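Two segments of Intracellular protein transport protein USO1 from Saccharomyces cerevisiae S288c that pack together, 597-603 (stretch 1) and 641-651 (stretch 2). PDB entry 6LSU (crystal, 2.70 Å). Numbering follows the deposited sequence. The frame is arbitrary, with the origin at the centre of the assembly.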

# COMPACT_ATOMS: atom_id res chain seq x y z
N THR A 597 19.69 32.35 -10.66
CA THR A 597 19.26 33.66 -10.13
C THR A 597 19.57 34.74 -11.19
O THR A 597 18.72 35.60 -11.45
N ASN A 598 20.73 34.67 -11.82
CA ASN A 598 21.15 35.62 -12.88
C ASN A 598 20.19 35.53 -14.06
O ASN A 598 19.89 36.60 -14.67
N ASP A 599 19.72 34.34 -14.40
CA ASP A 599 18.83 34.17 -15.58
C ASP A 599 17.52 34.85 -15.22
O ASP A 599 16.96 35.53 -16.10
N PHE A 600 17.09 34.72 -13.96
CA PHE A 600 15.80 35.28 -13.48
C PHE A 600 15.85 36.81 -13.50
O PHE A 600 14.95 37.44 -14.09
N LEU A 601 16.90 37.38 -12.87
CA LEU A 601 17.18 38.84 -12.68
C LEU A 601 17.44 39.54 -14.01
O LEU A 601 17.46 40.75 -14.02
N SER A 602 17.68 38.82 -15.08
CA SER A 602 18.06 39.39 -16.39
C SER A 602 16.82 39.85 -17.14
O SER A 602 16.93 40.02 -18.36
N ASP A 603 15.67 40.00 -16.48
CA ASP A 603 14.46 40.51 -17.18
C ASP A 603 13.61 41.34 -16.23
O ASP A 603 12.67 40.75 -15.64
N LYS A 641 27.08 41.05 -7.36
CA LYS A 641 27.50 42.33 -7.98
C LYS A 641 27.32 42.27 -9.50
O LYS A 641 26.94 43.31 -10.07
N GLU A 642 27.64 41.13 -10.12
CA GLU A 642 27.65 40.97 -11.60
C GLU A 642 26.42 40.17 -12.06
O GLU A 642 26.45 39.67 -13.21
N SER A 643 25.36 40.08 -11.25
CA SER A 643 24.03 39.63 -11.75
C SER A 643 23.48 40.72 -12.67
O SER A 643 23.53 41.89 -12.31
N PRO A 644 22.82 40.33 -13.79
CA PRO A 644 22.27 41.29 -14.76
C PRO A 644 21.43 42.42 -14.15
O PRO A 644 21.47 43.50 -14.66
N PHE A 645 20.67 42.13 -13.11
CA PHE A 645 20.08 43.16 -12.22
C PHE A 645 21.00 43.15 -11.00
O PHE A 645 20.88 42.27 -10.16
N PRO A 646 21.97 44.09 -10.93
CA PRO A 646 22.96 44.09 -9.86
C PRO A 646 22.31 44.03 -8.49
O PRO A 646 21.23 44.56 -8.38
N ARG A 647 23.01 43.40 -7.54
CA ARG A 647 22.51 43.06 -6.18
C ARG A 647 21.97 44.34 -5.52
O ARG A 647 20.78 44.35 -5.19
N LYS A 648 22.78 45.37 -5.37
CA LYS A 648 22.42 46.58 -4.57
C LYS A 648 21.25 47.30 -5.29
O LYS A 648 20.32 47.77 -4.60
N GLU A 649 21.24 47.31 -6.63
CA GLU A 649 20.12 47.91 -7.40
C GLU A 649 18.84 47.10 -7.14
O GLU A 649 17.76 47.70 -6.93
N TYR A 650 18.93 45.77 -7.13
CA TYR A 650 17.76 44.86 -6.96
C TYR A 650 17.30 44.89 -5.50
O TYR A 650 16.09 44.83 -5.27
N PHE A 651 18.23 45.01 -4.56
CA PHE A 651 17.95 45.20 -3.11
C PHE A 651 17.10 46.44 -2.87
O PHE A 651 16.09 46.32 -2.14

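The contact is small, burying 377 Å² over both sides, and it is organised around one aliphatic side chain. Leu 601 points its CA-to-CB bond toward stretch 2 and has 105 Å² covered by it, the largest share of any residue here. Its chi1 m, chi2 t rotamer extends the side chain so that the two methyls reach different partners. CD2 of Leu 601 lies 3.5 Å from CE1 of Tyr 650 and 3.6 Å from the centroid of that ring, only 15° off the ring normal, a CH-pi contact over the face. Tyr 650 supplies that face from the helix of stretch 2 with chi1 t and chi2 77°, while its hydroxyl is satisfied elsewhere in the structure. The other methyl, CD1 of Leu 601, rests 3.8 Å from CB of Ser 643.

Nearer the backbone, the packing is apolar at the level of the beta carbons. CB of Leu 601 and CB of Phe 645 are 3.8 Å apart. Phe 645 starts toward stretch 1, but its t rotamer leads the ring away, so what it offers this contact is mainly its base: its CB also sits 3.2 Å from the carbonyl O of Leu 601.

Pro 644 packs against Asn 598 and Ser 602 as a compact apolar block, its ring C-gamma exo. CD of Pro 644 approaches CB of Asn 598 at 3.6 Å, CG of Pro 644 lies 3.5 Å from the carbonyl O of Asn 598, and CB of Pro 644 meets CB of Ser 602 at 3.6 Å. One proline ring thus touches residues four apart in sequence.

The polar link across the contact involves Asn 598 and Ser 643. Asn 598 leaves its backbone sideways, yet with chi1 m and chi2 near 2° its amide end comes nearer to stretch 2, placing OD1 of Asn 598 2.9 Å from OG of Ser 643. Ser 643, also m, points toward stretch 1; its OG can donate to this oxygen, but the proton has another acceptor within reach, so the bond is not settled.

Ser 602 turns its polarity back on its own stretch: in the p rotamer, its OG donates to the backbone O of Asp 599 at 2.9 Å, leaving its carbon atoms against Pro 644. The design rule is a leucine on an aromatic face, tight CB packing and a polar pair alongside.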

# COMPACT_ATOMS: atom_id res chain seq x y z
CB THR A 597 19.87 33.97 -8.77
OG1 THR A 597 19.29 33.12 -7.77
CG2 THR A 597 19.61 35.40 -8.32
CB ASN A 598 22.61 35.43 -13.28
CG ASN A 598 23.57 35.86 -12.19
OD1 ASN A 598 23.15 36.27 -11.11
ND2 ASN A 598 24.86 35.75 -12.45
CB ASP A 599 18.66 32.70 -15.96
CG ASP A 599 19.81 32.13 -16.76
OD1 ASP A 599 20.92 32.72 -16.72
OD2 ASP A 599 19.59 31.10 -17.40
CB PHE A 600 15.47 34.76 -12.07
CG PHE A 600 14.18 35.29 -11.51
CD1 PHE A 600 13.00 35.07 -12.21
CD2 PHE A 600 14.14 36.05 -10.35
CE1 PHE A 600 11.79 35.53 -11.72
CE2 PHE A 600 12.94 36.54 -9.87
CZ PHE A 600 11.76 36.25 -10.54
CB LEU A 601 18.41 39.01 -11.79
CG LEU A 601 18.21 38.63 -10.32
CD1 LEU A 601 19.45 38.90 -9.53
CD2 LEU A 601 17.04 39.34 -9.69
CB SER A 602 18.81 38.37 -17.22
OG SER A 602 17.88 37.55 -17.91
CB ASP A 603 13.60 39.41 -17.80
CG ASP A 603 12.49 39.97 -18.66
OD1 ASP A 603 12.20 41.19 -18.52
OD2 ASP A 603 11.94 39.18 -19.47
CB LYS A 641 28.98 42.59 -7.74
CG LYS A 641 29.34 43.22 -6.41
CD LYS A 641 30.80 43.03 -6.05
CE LYS A 641 31.74 43.12 -7.24
NZ LYS A 641 33.13 43.46 -6.83
CB GLU A 642 28.98 40.37 -12.09
CG GLU A 642 29.99 41.41 -12.60
CD GLU A 642 29.71 42.11 -13.93
OE1 GLU A 642 28.56 42.08 -14.43
OE2 GLU A 642 30.67 42.70 -14.48
CB SER A 643 23.00 39.35 -10.67
OG SER A 643 23.55 38.72 -9.52
CB PRO A 644 21.39 40.41 -15.66
CG PRO A 644 22.10 39.09 -15.63
CD PRO A 644 22.52 38.95 -14.18
CB PHE A 645 18.61 42.85 -11.95
CG PHE A 645 17.79 43.97 -11.36
CD1 PHE A 645 18.32 44.91 -10.50
CD2 PHE A 645 16.43 44.02 -11.60
CE1 PHE A 645 17.51 45.87 -9.90
CE2 PHE A 645 15.63 44.98 -11.02
CZ PHE A 645 16.16 45.91 -10.16
CB PRO A 646 23.69 45.42 -10.07
CG PRO A 646 23.63 45.56 -11.57
CD PRO A 646 22.20 45.19 -11.88
CB ARG A 647 23.61 42.36 -5.36
CG ARG A 647 23.24 42.10 -3.91
CD ARG A 647 24.39 41.47 -3.14
NE ARG A 647 23.98 40.98 -1.83
CZ ARG A 647 23.29 39.87 -1.61
NH1 ARG A 647 22.90 39.09 -2.61
NH2 ARG A 647 22.99 39.53 -0.37
CB LYS A 648 23.65 47.46 -4.30
CG LYS A 648 24.90 47.13 -5.12
CD LYS A 648 26.06 48.11 -4.97
CE LYS A 648 26.76 48.40 -6.28
NZ LYS A 648 27.60 49.63 -6.19
CB GLU A 649 20.46 47.99 -8.89
CG GLU A 649 20.06 49.32 -9.51
CD GLU A 649 19.74 49.33 -10.99
OE1 GLU A 649 19.88 48.27 -11.65
OE2 GLU A 649 19.32 50.40 -11.49
CB TYR A 650 18.09 43.44 -7.38
CG TYR A 650 16.98 42.44 -7.18
CD1 TYR A 650 15.91 42.40 -8.05
CD2 TYR A 650 17.01 41.52 -6.15
CE1 TYR A 650 14.88 41.49 -7.90
CE2 TYR A 650 15.97 40.63 -5.97
CZ TYR A 650 14.91 40.59 -6.85
OH TYR A 650 13.87 39.72 -6.69
CB PHE A 651 19.23 45.34 -2.28
CG PHE A 651 18.93 45.58 -0.82
CD1 PHE A 651 18.42 44.57 -0.04
CD2 PHE A 651 19.14 46.82 -0.24
CE1 PHE A 651 18.13 44.78 1.31
CE2 PHE A 651 18.85 47.04 1.10
CZ PHE A 651 18.35 46.02 1.87